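Local coordinates for period circadian protein homolog 2 (Mus musculus, PDB 3GDI), which takes part in the mammalian circadian clock, probably as a transcriptional regulator that associates with itself and partner proteins through tandem PAS domains, at residues D25-A30 with Q121-T126; P67-V72 with F105-V110; R209-A214 with F227-I232; R233-T236 with E240-T243. All blocks are in the same frame, centred on the assembly; numbering follows the deposited sequence.

The four contacts sample two PAS domains of one chain. Contacts 1 and 2 belong to the first, contacts 3 and 4 to the second. Contact 1 reaches across one intervening strand of a five-stranded sheet, and contact 2 ties the edge of that sheet to the segment entering helix 70-76. Their centres lie about 11 Å apart, and Phe-123 N probably bonds to Cys-106 O at 2.7 Å. Contacts 3 and 4 share strand 227-235, with centres about 14 Å apart; Pro-231 CB packs on Thr-243 CG2 at 3.5 Å. Between the domains, contacts 1 and 3 are about 37 Å apart centre to centre. Contacts 2 and 4 come closer, with centres about 24 Å and nearest atoms about 10 Å apart.

Contact 1 of 4, residues D25-A30 with Q121-T126; sequences DMFAVA and QPFRMT
The ring of Phe-27 turns its edge to one face of the Phe-123 ring. The pair is an offset T-shaped stack. Its planes stand 76° apart and its centroids are 5.2 Å apart. The offset shows in the atoms that meet. Phe-27 CE1 lies over the rim of Phe-123, 3.4 Å from Phe-123 CE1 and 3.6 Å from Phe-123 CD1. Phe-123 CE1 in turn sits close to the plane of the Phe-27 ring. At its own edge, Phe-123 meets a backbone oxygen: Asp-25 O is 3.5 Å from Phe-123 CE1 and near the ring plane. The chain segment just ahead of strand 26-31 therefore borders the same ring.

Strands 26-31 and 121-131 are not neighbours in the antiparallel sheet of this PAS-A domain. Strand 142-150 runs between them and hydrogen-bonds to Phe-27 through Ala-148. The two rings bridge that middle strand on one side of the sheet. Phe-27 CG lies between its backbone N and carbonyl carbon (chi1 75°), which brings the end of the side chain nearer to strand 121-131 than its root suggests. Both phenylalanines are buried. Phe-27 also packs on Val-45 and Ile-41. Phe-123 touches Arg-150 of the middle strand and Val-108 of the edge strand 104-108.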
loop_
_atom_site.group_PDB
_atom_site.type_symbol
_atom_site.label_atom_id
_atom_site.label_comp_id
_atom_site.label_asym_id
_atom_site.label_seq_id
_atom_site.Cartn_x
_atom_site.Cartn_y
_atom_site.Cartn_z
ATOM N N ASP A 25 27.243 -5.419 -12.281
ATOM C CA ASP A 25 25.899 -4.915 -12.534
ATOM C C ASP A 25 25.403 -3.874 -11.537
ATOM O O ASP A 25 24.241 -3.479 -11.585
ATOM C CB ASP A 25 24.911 -6.081 -12.589
ATOM C CG ASP A 25 24.910 -6.778 -13.933
ATOM O OD1 ASP A 25 24.406 -6.186 -14.913
ATOM O OD2 ASP A 25 25.421 -7.913 -14.011
ATOM N N MET A 26 26.269 -3.428 -10.635
ATOM C CA MET A 26 25.867 -2.420 -9.658
ATOM C C MET A 26 26.414 -1.031 -9.967
ATOM O O MET A 26 27.284 -0.864 -10.821
ATOM C CB MET A 26 26.303 -2.828 -8.250
ATOM C CG MET A 26 25.479 -3.950 -7.663
ATOM S SD MET A 26 25.776 -4.185 -5.901
ATOM C CE MET A 26 24.553 -3.064 -5.195
ATOM N N PHE A 27 25.877 -0.033 -9.278
ATOM C CA PHE A 27 26.319 1.342 -9.440
ATOM C C PHE A 27 25.722 2.188 -8.334
ATOM O O PHE A 27 24.700 1.834 -7.753
ATOM C CB PHE A 27 25.935 1.906 -10.821
ATOM C CG PHE A 27 24.472 2.254 -10.976
ATOM C CD1 PHE A 27 23.563 1.321 -11.466
ATOM C CD2 PHE A 27 24.008 3.532 -10.666
ATOM C CE1 PHE A 27 22.217 1.658 -11.647
ATOM C CE2 PHE A 27 22.666 3.873 -10.843
ATOM C CZ PHE A 27 21.771 2.937 -11.333
ATOM N N ALA A 28 26.378 3.298 -8.029
ATOM C CA ALA A 28 25.907 4.192 -6.983
ATOM C C ALA A 28 25.563 5.543 -7.584
ATOM O O ALA A 28 26.100 5.923 -8.626
ATOM C CB ALA A 28 26.977 4.354 -5.913
ATOM N N VAL A 29 24.661 6.264 -6.928
ATOM C CA VAL A 29 24.246 7.575 -7.399
ATOM C C VAL A 29 23.701 8.413 -6.250
ATOM O O VAL A 29 22.940 7.924 -5.416
ATOM C CB VAL A 29 23.165 7.451 -8.495
ATOM C CG1 VAL A 29 21.954 6.715 -7.947
ATOM C CG2 VAL A 29 22.766 8.828 -8.991
ATOM N N ALA A 30 24.115 9.675 -6.204
ATOM C CA ALA A 30 23.667 10.603 -5.173
ATOM C C ALA A 30 22.762 11.590 -5.883
ATOM O O ALA A 30 23.151 12.175 -6.888
ATOM C CB ALA A 30 24.857 11.322 -4.555
ATOM N N GLN A 121 16.082 -1.842 -17.965
ATOM C CA GLN A 121 16.657 -2.956 -17.238
ATOM C C GLN A 121 16.274 -2.784 -15.777
ATOM O O GLN A 121 16.545 -1.742 -15.181
ATOM C CB GLN A 121 18.173 -2.954 -17.356
ATOM C CG GLN A 121 18.702 -3.103 -18.763
ATOM C CD GLN A 121 20.206 -2.984 -18.802
ATOM O OE1 GLN A 121 20.922 -3.818 -18.236
ATOM N NE2 GLN A 121 20.701 -1.935 -19.457
ATOM N N PRO A 122 15.639 -3.805 -15.180
ATOM C CA PRO A 122 15.226 -3.741 -13.777
ATOM C C PRO A 122 16.412 -3.581 -12.831
ATOM O O PRO A 122 17.461 -4.181 -13.035
ATOM C CB PRO A 122 14.488 -5.062 -13.582
ATOM C CG PRO A 122 15.203 -5.981 -14.516
ATOM C CD PRO A 122 15.354 -5.133 -15.750
ATOM N N PHE A 123 16.240 -2.760 -11.801
ATOM C CA PHE A 123 17.295 -2.514 -10.820
ATOM C C PHE A 123 16.729 -2.519 -9.410
ATOM O O PHE A 123 15.656 -1.973 -9.155
ATOM C CB PHE A 123 17.962 -1.157 -11.078
ATOM C CG PHE A 123 19.090 -1.214 -12.055
ATOM C CD1 PHE A 123 20.389 -1.461 -11.619
ATOM C CD2 PHE A 123 18.858 -1.056 -13.415
ATOM C CE1 PHE A 123 21.442 -1.554 -12.521
ATOM C CE2 PHE A 123 19.900 -1.145 -14.331
ATOM C CZ PHE A 123 21.197 -1.395 -13.885
ATOM N N ARG A 124 17.440 -3.152 -8.493
ATOM C CA ARG A 124 16.991 -3.167 -7.117
ATOM C C ARG A 124 17.757 -2.022 -6.511
ATOM O O ARG A 124 18.964 -1.917 -6.714
ATOM C CB ARG A 124 17.383 -4.465 -6.434
ATOM C CG ARG A 124 16.865 -4.575 -5.017
ATOM C CD ARG A 124 17.977 -4.975 -4.068
ATOM N NE ARG A 124 17.474 -5.219 -2.720
ATOM C CZ ARG A 124 18.246 -5.406 -1.655
ATOM N NH1 ARG A 124 19.565 -5.374 -1.781
ATOM N NH2 ARG A 124 17.698 -5.626 -0.466
ATOM N N MET A 125 17.074 -1.155 -5.778
ATOM C CA MET A 125 17.749 -0.017 -5.189
ATOM C C MET A 125 17.500 0.168 -3.702
ATOM O O MET A 125 16.391 -0.041 -3.214
ATOM C CB MET A 125 17.347 1.246 -5.938
ATOM C CG MET A 125 17.581 1.154 -7.428
ATOM S SD MET A 125 17.459 2.765 -8.200
ATOM C CE MET A 125 15.664 2.964 -8.288
ATOM N N THR A 126 18.548 0.558 -2.985
ATOM C CA THR A 126 18.457 0.795 -1.553
ATOM C C THR A 126 18.796 2.267 -1.354
ATOM O O THR A 126 19.880 2.718 -1.733
ATOM C CB THR A 126 19.460 -0.067 -0.765
ATOM O OG1 THR A 126 19.527 -1.379 -1.335
ATOM C CG2 THR A 126 19.016 -0.191 0.686
#

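Contact 2 of 4, residues P67-V72 with F105-V110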
loop_
_atom_site.group_PDB
_atom_site.type_symbol
_atom_site.label_atom_id
_atom_site.label_comp_id
_atom_site.label_asym_id
_atom_site.label_seq_id
_atom_site.Cartn_x
_atom_site.Cartn_y
_atom_site.Cartn_z
ATOM N N PRO A 67 8.692 5.773 -17.016
ATOM C CA PRO A 67 7.753 6.799 -16.545
ATOM C C PRO A 67 6.817 6.349 -15.420
ATOM O O PRO A 67 6.417 7.157 -14.586
ATOM C CB PRO A 67 7.006 7.191 -17.819
ATOM C CG PRO A 67 8.068 7.015 -18.884
ATOM C CD PRO A 67 8.669 5.677 -18.487
ATOM N N HIS A 68 6.473 5.065 -15.395
ATOM C CA HIS A 68 5.596 4.535 -14.354
ATOM C C HIS A 68 6.309 4.372 -13.019
ATOM O O HIS A 68 5.671 4.363 -11.970
ATOM C CB HIS A 68 5.031 3.169 -14.751
ATOM C CG HIS A 68 3.815 3.234 -15.623
ATOM N ND1 HIS A 68 3.870 3.555 -16.963
ATOM C CD2 HIS A 68 2.509 3.017 -15.341
ATOM C CE1 HIS A 68 2.649 3.531 -17.469
ATOM N NE2 HIS A 68 1.805 3.207 -16.506
ATOM N N ASP A 69 7.631 4.235 -13.054
ATOM C CA ASP A 69 8.397 4.033 -11.833
ATOM C C ASP A 69 8.825 5.312 -11.130
ATOM O O ASP A 69 9.313 5.271 -10.000
ATOM C CB ASP A 69 9.615 3.159 -12.124
ATOM C CG ASP A 69 9.233 1.810 -12.710
ATOM O OD1 ASP A 69 8.242 1.220 -12.224
ATOM O OD2 ASP A 69 9.923 1.332 -13.643
ATOM N N VAL A 70 8.631 6.450 -11.785
ATOM C CA VAL A 70 8.999 7.738 -11.203
ATOM C C VAL A 70 8.284 8.014 -9.882
ATOM O O VAL A 70 8.926 8.370 -8.890
ATOM C CB VAL A 70 8.697 8.885 -12.181
ATOM C CG1 VAL A 70 8.718 10.208 -11.450
ATOM C CG2 VAL A 70 9.714 8.880 -13.308
ATOM N N SER A 71 6.959 7.858 -9.875
ATOM C CA SER A 71 6.159 8.087 -8.670
ATOM C C SER A 71 6.634 7.143 -7.569
ATOM O O SER A 71 6.644 7.501 -6.382
ATOM C CB SER A 71 4.670 7.846 -8.953
ATOM O OG SER A 71 4.384 6.468 -9.136
ATOM N N VAL A 72 7.038 5.939 -7.972
ATOM C CA VAL A 72 7.541 4.935 -7.039
ATOM C C VAL A 72 8.838 5.427 -6.390
ATOM O O VAL A 72 8.976 5.414 -5.169
ATOM C CB VAL A 72 7.799 3.596 -7.775
ATOM C CG1 VAL A 72 8.406 2.568 -6.831
ATOM C CG2 VAL A 72 6.489 3.081 -8.356
ATOM N N PHE A 105 12.186 -1.327 -6.375
ATOM C CA PHE A 105 12.670 -1.611 -7.725
ATOM C C PHE A 105 12.290 -0.559 -8.762
ATOM O O PHE A 105 11.209 0.019 -8.717
ATOM C CB PHE A 105 12.152 -2.968 -8.197
ATOM C CG PHE A 105 12.549 -4.105 -7.313
ATOM C CD1 PHE A 105 11.942 -4.287 -6.078
ATOM C CD2 PHE A 105 13.531 -5.000 -7.715
ATOM C CE1 PHE A 105 12.305 -5.345 -5.254
ATOM C CE2 PHE A 105 13.901 -6.058 -6.900
ATOM C CZ PHE A 105 13.285 -6.231 -5.665
ATOM N N CYS A 106 13.191 -0.341 -9.711
ATOM C CA CYS A 106 12.985 0.625 -10.786
ATOM C C CYS A 106 13.637 0.151 -12.074
ATOM O O CYS A 106 14.676 -0.515 -12.049
ATOM C CB CYS A 106 13.577 1.985 -10.412
ATOM S SG CYS A 106 12.404 3.179 -9.737
ATOM N N ARG A 107 13.011 0.482 -13.200
ATOM C CA ARG A 107 13.551 0.126 -14.506
ATOM C C ARG A 107 14.298 1.367 -14.984
ATOM O O ARG A 107 13.733 2.459 -15.033
ATOM C CB ARG A 107 12.417 -0.244 -15.462
ATOM C CG ARG A 107 12.037 -1.726 -15.405
ATOM C CD ARG A 107 10.561 -1.983 -15.704
ATOM N NE ARG A 107 9.719 -1.520 -14.603
ATOM C CZ ARG A 107 8.507 -1.995 -14.313
ATOM N NH1 ARG A 107 7.966 -2.964 -15.040
ATOM N NH2 ARG A 107 7.837 -1.499 -13.283
ATOM N N VAL A 108 15.574 1.201 -15.307
ATOM C CA VAL A 108 16.405 2.321 -15.744
ATOM C C VAL A 108 16.848 2.190 -17.197
ATOM O O VAL A 108 17.057 1.087 -17.694
ATOM C CB VAL A 108 17.660 2.445 -14.847
ATOM C CG1 VAL A 108 18.427 3.722 -15.180
ATOM C CG2 VAL A 108 17.245 2.433 -13.381
ATOM N N SER A 109 16.985 3.328 -17.869
ATOM C CA SER A 109 17.403 3.361 -19.268
ATOM C C SER A 109 18.157 4.634 -19.606
ATOM O O SER A 109 17.697 5.731 -19.292
ATOM C CB SER A 109 16.192 3.272 -20.198
ATOM O OG SER A 109 16.564 3.542 -21.542
ATOM N N VAL A 110 19.311 4.485 -20.250
ATOM C CA VAL A 110 20.108 5.638 -20.656
ATOM C C VAL A 110 19.588 6.082 -22.025
ATOM O O VAL A 110 20.328 6.118 -23.013
ATOM C CB VAL A 110 21.616 5.283 -20.754
ATOM C CG1 VAL A 110 22.429 6.518 -21.130
ATOM C CG2 VAL A 110 22.104 4.731 -19.422
#
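Asp-69 and Arg-107 cross at about a right angle, yet their flat ends are nearly parallel, with carboxylate and guanidinium planes 17° apart. The pair belongs to the PAS-A fold. It joins the edge strand 104-108 to the residues leading into helix 70-76. Arg-107 grips side-on, one nitrogen to each oxygen. Arg-107 NH2 gives a bond of 2.9 Å to Asp-69 OD1, and Arg-107 NE one of 3.0 Å to Asp-69 OD2. Both oxygens use their syn lone pairs. The arginine chain bends at chi2 and chi3, which folds the guanidinium back toward the aspartate. With an alanine here in place of Asp-69, the guanidinium would probably lose its two-point partner and be less firmly fixed, and Arg-107 N would lose its acceptor. Arg-107 NH2 also forms a salt bridge with Asp-194, which lies in the second PAS domain, so this contact sits beside the meeting of the two domains. Asp-69 CB also rests against Cys-106 SG at 3.7 Å, and Val-72 CG1 approaches Phe-105 O at 4.2 Å. Asp-69 OD2 also accepts a hydrogen bond from the strand backbone. Arg-107 N reaches Asp-69 OD2 at 3.2 Å, coming from above the carboxylate plane.

Contact 3 of 4, residues R209-A214 with F227-I232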
loop_
_atom_site.group_PDB
_atom_site.type_symbol
_atom_site.label_atom_id
_atom_site.label_comp_id
_atom_site.label_asym_id
_atom_site.label_seq_id
_atom_site.Cartn_x
_atom_site.Cartn_y
_atom_site.Cartn_z
ATOM N N ARG A 209 -8.734 -20.240 -12.253
ATOM C CA ARG A 209 -9.426 -19.171 -11.555
ATOM C C ARG A 209 -10.563 -19.699 -10.689
ATOM O O ARG A 209 -10.686 -19.330 -9.519
ATOM C CB ARG A 209 -9.949 -18.148 -12.551
ATOM C CG ARG A 209 -8.854 -17.296 -13.085
ATOM C CD ARG A 209 -9.324 -16.328 -14.123
ATOM N NE ARG A 209 -8.168 -15.612 -14.640
ATOM C CZ ARG A 209 -8.160 -14.908 -15.763
ATOM N NH1 ARG A 209 -9.259 -14.821 -16.497
ATOM N NH2 ARG A 209 -7.045 -14.304 -16.157
ATOM N N PRO A 210 -11.429 -20.552 -11.257
ATOM C CA PRO A 210 -12.525 -21.082 -10.441
ATOM C C PRO A 210 -11.973 -21.800 -9.203
ATOM O O PRO A 210 -12.633 -21.880 -8.169
ATOM C CB PRO A 210 -13.233 -22.033 -11.402
ATOM C CG PRO A 210 -13.058 -21.340 -12.729
ATOM C CD PRO A 210 -11.609 -20.902 -12.680
ATOM N N LEU A 211 -10.757 -22.321 -9.313
ATOM C CA LEU A 211 -10.136 -23.014 -8.189
ATOM C C LEU A 211 -9.993 -22.063 -7.013
ATOM O O LEU A 211 -10.084 -22.478 -5.860
ATOM C CB LEU A 211 -8.750 -23.550 -8.566
ATOM C CG LEU A 211 -8.616 -24.803 -9.439
ATOM C CD1 LEU A 211 -9.377 -24.632 -10.750
ATOM C CD2 LEU A 211 -7.131 -25.061 -9.708
ATOM N N MET A 212 -9.763 -20.788 -7.310
ATOM C CA MET A 212 -9.595 -19.792 -6.262
ATOM C C MET A 212 -10.782 -19.729 -5.318
ATOM O O MET A 212 -10.622 -19.444 -4.132
ATOM C CB MET A 212 -9.335 -18.407 -6.860
ATOM C CG MET A 212 -7.929 -18.220 -7.350
ATOM S SD MET A 212 -6.700 -18.683 -6.087
ATOM C CE MET A 212 -6.493 -17.157 -5.262
ATOM N N LEU A 213 -11.971 -20.007 -5.839
ATOM C CA LEU A 213 -13.167 -19.975 -5.012
ATOM C C LEU A 213 -13.090 -21.024 -3.909
ATOM O O LEU A 213 -13.429 -20.749 -2.757
ATOM C CB LEU A 213 -14.409 -20.224 -5.860
ATOM C CG LEU A 213 -15.715 -20.181 -5.073
ATOM C CD1 LEU A 213 -15.927 -18.782 -4.512
ATOM C CD2 LEU A 213 -16.865 -20.575 -5.985
ATOM N N ALA A 214 -12.640 -22.224 -4.266
ATOM C CA ALA A 214 -12.521 -23.316 -3.309
ATOM C C ALA A 214 -11.352 -23.076 -2.375
ATOM O O ALA A 214 -11.374 -23.465 -1.211
ATOM C CB ALA A 214 -12.335 -24.638 -4.041
ATOM N N PHE A 227 -2.170 -24.453 4.564
ATOM C CA PHE A 227 -2.457 -25.703 3.873
ATOM C C PHE A 227 -1.968 -25.628 2.431
ATOM O O PHE A 227 -1.950 -24.558 1.826
ATOM C CB PHE A 227 -3.959 -26.031 3.924
ATOM C CG PHE A 227 -4.809 -25.204 2.999
ATOM C CD1 PHE A 227 -4.881 -25.503 1.637
ATOM C CD2 PHE A 227 -5.584 -24.153 3.502
ATOM C CE1 PHE A 227 -5.719 -24.772 0.786
ATOM C CE2 PHE A 227 -6.425 -23.419 2.662
ATOM C CZ PHE A 227 -6.495 -23.728 1.299
ATOM N N ASP A 228 -1.574 -26.774 1.887
ATOM C CA ASP A 228 -1.061 -26.836 0.529
ATOM C C ASP A 228 -2.094 -27.073 -0.556
ATOM O O ASP A 228 -3.122 -27.721 -0.352
ATOM C CB ASP A 228 -0.002 -27.924 0.426
ATOM C CG ASP A 228 1.199 -27.649 1.298
ATOM O OD1 ASP A 228 1.976 -28.593 1.550
ATOM O OD2 ASP A 228 1.370 -26.490 1.725
ATOM N N TYR A 229 -1.795 -26.518 -1.721
ATOM C CA TYR A 229 -2.628 -26.682 -2.886
ATOM C C TYR A 229 -1.737 -26.484 -4.092
ATOM O O TYR A 229 -0.962 -25.534 -4.157
ATOM C CB TYR A 229 -3.765 -25.666 -2.932
ATOM C CG TYR A 229 -4.707 -25.937 -4.082
ATOM C CD1 TYR A 229 -5.881 -26.667 -3.895
ATOM C CD2 TYR A 229 -4.376 -25.544 -5.382
ATOM C CE1 TYR A 229 -6.702 -27.004 -4.978
ATOM C CE2 TYR A 229 -5.185 -25.877 -6.470
ATOM C CZ TYR A 229 -6.344 -26.607 -6.263
ATOM O OH TYR A 229 -7.128 -26.945 -7.346
ATOM N N SER A 230 -1.851 -27.398 -5.045
ATOM C CA SER A 230 -1.070 -27.350 -6.269
ATOM C C SER A 230 -1.691 -28.296 -7.282
ATOM O O SER A 230 -2.364 -29.256 -6.904
ATOM C CB SER A 230 0.370 -27.767 -5.984
ATOM O OG SER A 230 0.396 -28.883 -5.120
ATOM N N PRO A 231 -1.476 -28.037 -8.581
ATOM C CA PRO A 231 -0.684 -26.902 -9.051
ATOM C C PRO A 231 -1.589 -25.745 -9.457
ATOM O O PRO A 231 -2.769 -25.932 -9.742
ATOM C CB PRO A 231 0.026 -27.479 -10.253
ATOM C CG PRO A 231 -1.114 -28.233 -10.903
ATOM C CD PRO A 231 -1.793 -28.935 -9.707
ATOM N N ILE A 232 -1.021 -24.551 -9.477
ATOM C CA ILE A 232 -1.738 -23.363 -9.887
ATOM C C ILE A 232 -0.783 -22.717 -10.882
ATOM O O ILE A 232 0.427 -22.727 -10.667
ATOM C CB ILE A 232 -1.981 -22.397 -8.683
ATOM C CG1 ILE A 232 -3.248 -22.798 -7.919
ATOM C CG2 ILE A 232 -2.113 -20.964 -9.167
ATOM C CD1 ILE A 232 -4.527 -22.471 -8.653
#
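Leu-211 reaches from its helix to Tyr-229 and Ile-232 with one methyl, CD2. Its CG lies beside the backbone N and anti to the carbonyl carbon (chi1 -76°). With chi2 at 55°, CD2 is the methyl that extends farthest from the backbone. This pair of torsions is not a common one for leucine. Leu-211 CD2 comes to the edge of the tyrosine ring, near its plane, at 3.9 Å from Tyr-229 CZ. The 3.0 Å distance from Leu-211 CD2 to Tyr-229 OH is too short for a comfortable carbon-oxygen contact, so the exact placing of the two groups is doubtful.

The helix and strand belong to the second PAS domain. Helix 209-221 comes just before the edge strand 227-235, and the two run nearly antiparallel, with segment axes 10.2 Å apart. The side chain of Tyr-229 extends with CG opposite its backbone N (chi1 -174°) and crosses Leu-211 at about a right angle. Ile-232 behaves differently. It slides past the leucine in the opposite direction, and its CD1 packs on Leu-211 CD2 at 3.8 Å. Between these two strand residues, Pro-231 follows a cis peptide bond and its CB points away from the helix. Farther along the helix, Ile-215 also touches Tyr-229.

Contact 4 of 4, residues R233-T236 with E240-T243; sequences RFRT and EYIT
Phe-234 and Ile-242 form the hydrogen-bonded pair of a beta hairpin, strands 227-235 and 241-252, at the edge of the second PAS domain's antiparallel sheet. Phe-234 N bonds to Ile-242 O at 3.0 Å, almost straight. Ile-242 N returns a bond of 3.0 Å to Phe-234 O. The side chains of this pair are buried on one face of the sheet, where both pack on Leu-188. Thr-236 joins them there, its CG2 3.7 Å from Ile-242 CG2.

The other face carries Arg-233, Arg-235, Tyr-241 and Thr-243, all partly exposed, and a water bridges part of it. The side chains of Arg-233 and Thr-243 meet loosely, nearest at Arg-233 CG and Thr-243 OG1, 3.9 Å apart. Tyr-241 makes the largest share of the contact on this face. With CG beside its backbone N (chi1 -73°), the ring leans across to the neighbouring strand, and Tyr-241 CE1 comes 3.4 Å from Arg-235 CB. The guanidinium stands steeply to the ring, planes 77° apart, and it turns to Glu-286 for a salt bridge. A water accepts from Arg-235 NE and also bonds to Tyr-241 OH. The tyrosine ring also meets that of His-205. Losing the Tyr-241 ring to a serine is likely to uncover the aliphatic part of Arg-235 and leave the water without its phenol partner.

Toward the turn the contact is tight. Glu-240 sends its carboxylate away to Asn-274 N, but its carbonyl oxygen is held twice. Thr-236 N at 2.8 Å and Thr-236 OG1 at 2.9 Å reach Glu-240 O from opposite faces of the carbonyl plane.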
loop_
_atom_site.group_PDB
_atom_site.type_symbol
_atom_site.label_atom_id
_atom_site.label_comp_id
_atom_site.label_asym_id
_atom_site.label_seq_id
_atom_site.Cartn_x
_atom_site.Cartn_y
_atom_site.Cartn_z
ATOM N N ARG A 233 -1.309 -22.187 -11.977
ATOM C CA ARG A 233 -0.462 -21.533 -12.958
ATOM C C ARG A 233 -0.597 -20.027 -12.813
ATOM O O ARG A 233 -1.699 -19.499 -12.756
ATOM C CB ARG A 233 -0.831 -22.001 -14.359
ATOM C CG ARG A 233 -0.245 -23.370 -14.662
ATOM C CD ARG A 233 -0.747 -23.928 -15.961
ATOM N NE ARG A 233 -2.197 -24.082 -15.935
ATOM C CZ ARG A 233 -2.922 -24.540 -16.950
ATOM N NH1 ARG A 233 -2.328 -24.895 -18.085
ATOM N NH2 ARG A 233 -4.245 -24.641 -16.830
ATOM N N PHE A 234 0.542 -19.349 -12.735
ATOM C CA PHE A 234 0.605 -17.902 -12.551
ATOM C C PHE A 234 1.312 -17.264 -13.756
ATOM O O PHE A 234 2.397 -17.711 -14.150
ATOM C CB PHE A 234 1.400 -17.619 -11.280
ATOM C CG PHE A 234 1.241 -16.228 -10.753
ATOM C CD1 PHE A 234 0.378 -15.975 -9.679
ATOM C CD2 PHE A 234 1.960 -15.172 -11.303
ATOM C CE1 PHE A 234 0.235 -14.685 -9.158
ATOM C CE2 PHE A 234 1.823 -13.880 -10.792
ATOM C CZ PHE A 234 0.959 -13.636 -9.716
ATOM N N ARG A 235 0.715 -16.224 -14.335
ATOM C CA ARG A 235 1.308 -15.564 -15.490
ATOM C C ARG A 235 2.463 -14.630 -15.145
ATOM O O ARG A 235 2.393 -13.856 -14.189
ATOM C CB ARG A 235 0.246 -14.786 -16.259
ATOM C CG ARG A 235 0.776 -14.115 -17.524
ATOM C CD ARG A 235 -0.352 -13.818 -18.508
ATOM N NE ARG A 235 -1.462 -13.128 -17.862
ATOM C CZ ARG A 235 -1.396 -11.887 -17.393
ATOM N NH1 ARG A 235 -2.453 -11.338 -16.809
ATOM N NH2 ARG A 235 -0.274 -11.189 -17.523
ATOM N N THR A 236 3.531 -14.699 -15.930
ATOM C CA THR A 236 4.675 -13.841 -15.682
ATOM C C THR A 236 4.638 -12.639 -16.622
ATOM O O THR A 236 3.738 -12.511 -17.457
ATOM C CB THR A 236 6.010 -14.594 -15.874
ATOM O OG1 THR A 236 6.260 -14.791 -17.271
ATOM C CG2 THR A 236 5.956 -15.951 -15.183
ATOM N N GLU A 240 4.233 -15.771 -20.228
ATOM C CA GLU A 240 4.387 -17.198 -20.012
ATOM C C GLU A 240 3.975 -17.536 -18.589
ATOM O O GLU A 240 4.168 -16.733 -17.676
ATOM C CB GLU A 240 5.847 -17.585 -20.215
ATOM C CG GLU A 240 6.062 -18.894 -20.903
ATOM C CD GLU A 240 6.869 -18.719 -22.163
ATOM O OE1 GLU A 240 6.337 -18.127 -23.127
ATOM O OE2 GLU A 240 8.038 -19.158 -22.190
ATOM N N TYR A 241 3.430 -18.735 -18.408
ATOM C CA TYR A 241 2.987 -19.213 -17.104
ATOM C C TYR A 241 4.013 -20.100 -16.409
ATOM O O TYR A 241 4.710 -20.866 -17.059
ATOM C CB TYR A 241 1.713 -20.030 -17.260
ATOM C CG TYR A 241 0.489 -19.218 -17.555
ATOM C CD1 TYR A 241 -0.180 -18.540 -16.537
ATOM C CD2 TYR A 241 0.007 -19.103 -18.858
ATOM C CE1 TYR A 241 -1.300 -17.763 -16.810
ATOM C CE2 TYR A 241 -1.113 -18.325 -19.140
ATOM C CZ TYR A 241 -1.759 -17.661 -18.113
ATOM O OH TYR A 241 -2.870 -16.900 -18.388
ATOM N N ILE A 242 4.103 -19.985 -15.088
ATOM C CA ILE A 242 4.984 -20.842 -14.312
ATOM C C ILE A 242 4.043 -21.638 -13.410
ATOM O O ILE A 242 2.977 -21.148 -13.032
ATOM C CB ILE A 242 5.995 -20.045 -13.445
ATOM C CG1 ILE A 242 5.260 -19.054 -12.536
ATOM C CG2 ILE A 242 7.011 -19.350 -14.346
ATOM C CD1 ILE A 242 6.175 -18.327 -11.544
ATOM N N THR A 243 4.410 -22.874 -13.095
ATOM C CA THR A 243 3.569 -23.715 -12.260
ATOM C C THR A 243 3.993 -23.612 -10.817
ATOM O O THR A 243 5.144 -23.867 -10.472
ATOM C CB THR A 243 3.635 -25.177 -12.720
ATOM O OG1 THR A 243 3.084 -25.266 -14.037
ATOM C CG2 THR A 243 2.860 -26.085 -11.786
HETATM O O HOH W 1 -4.209 -14.818 -17.594
#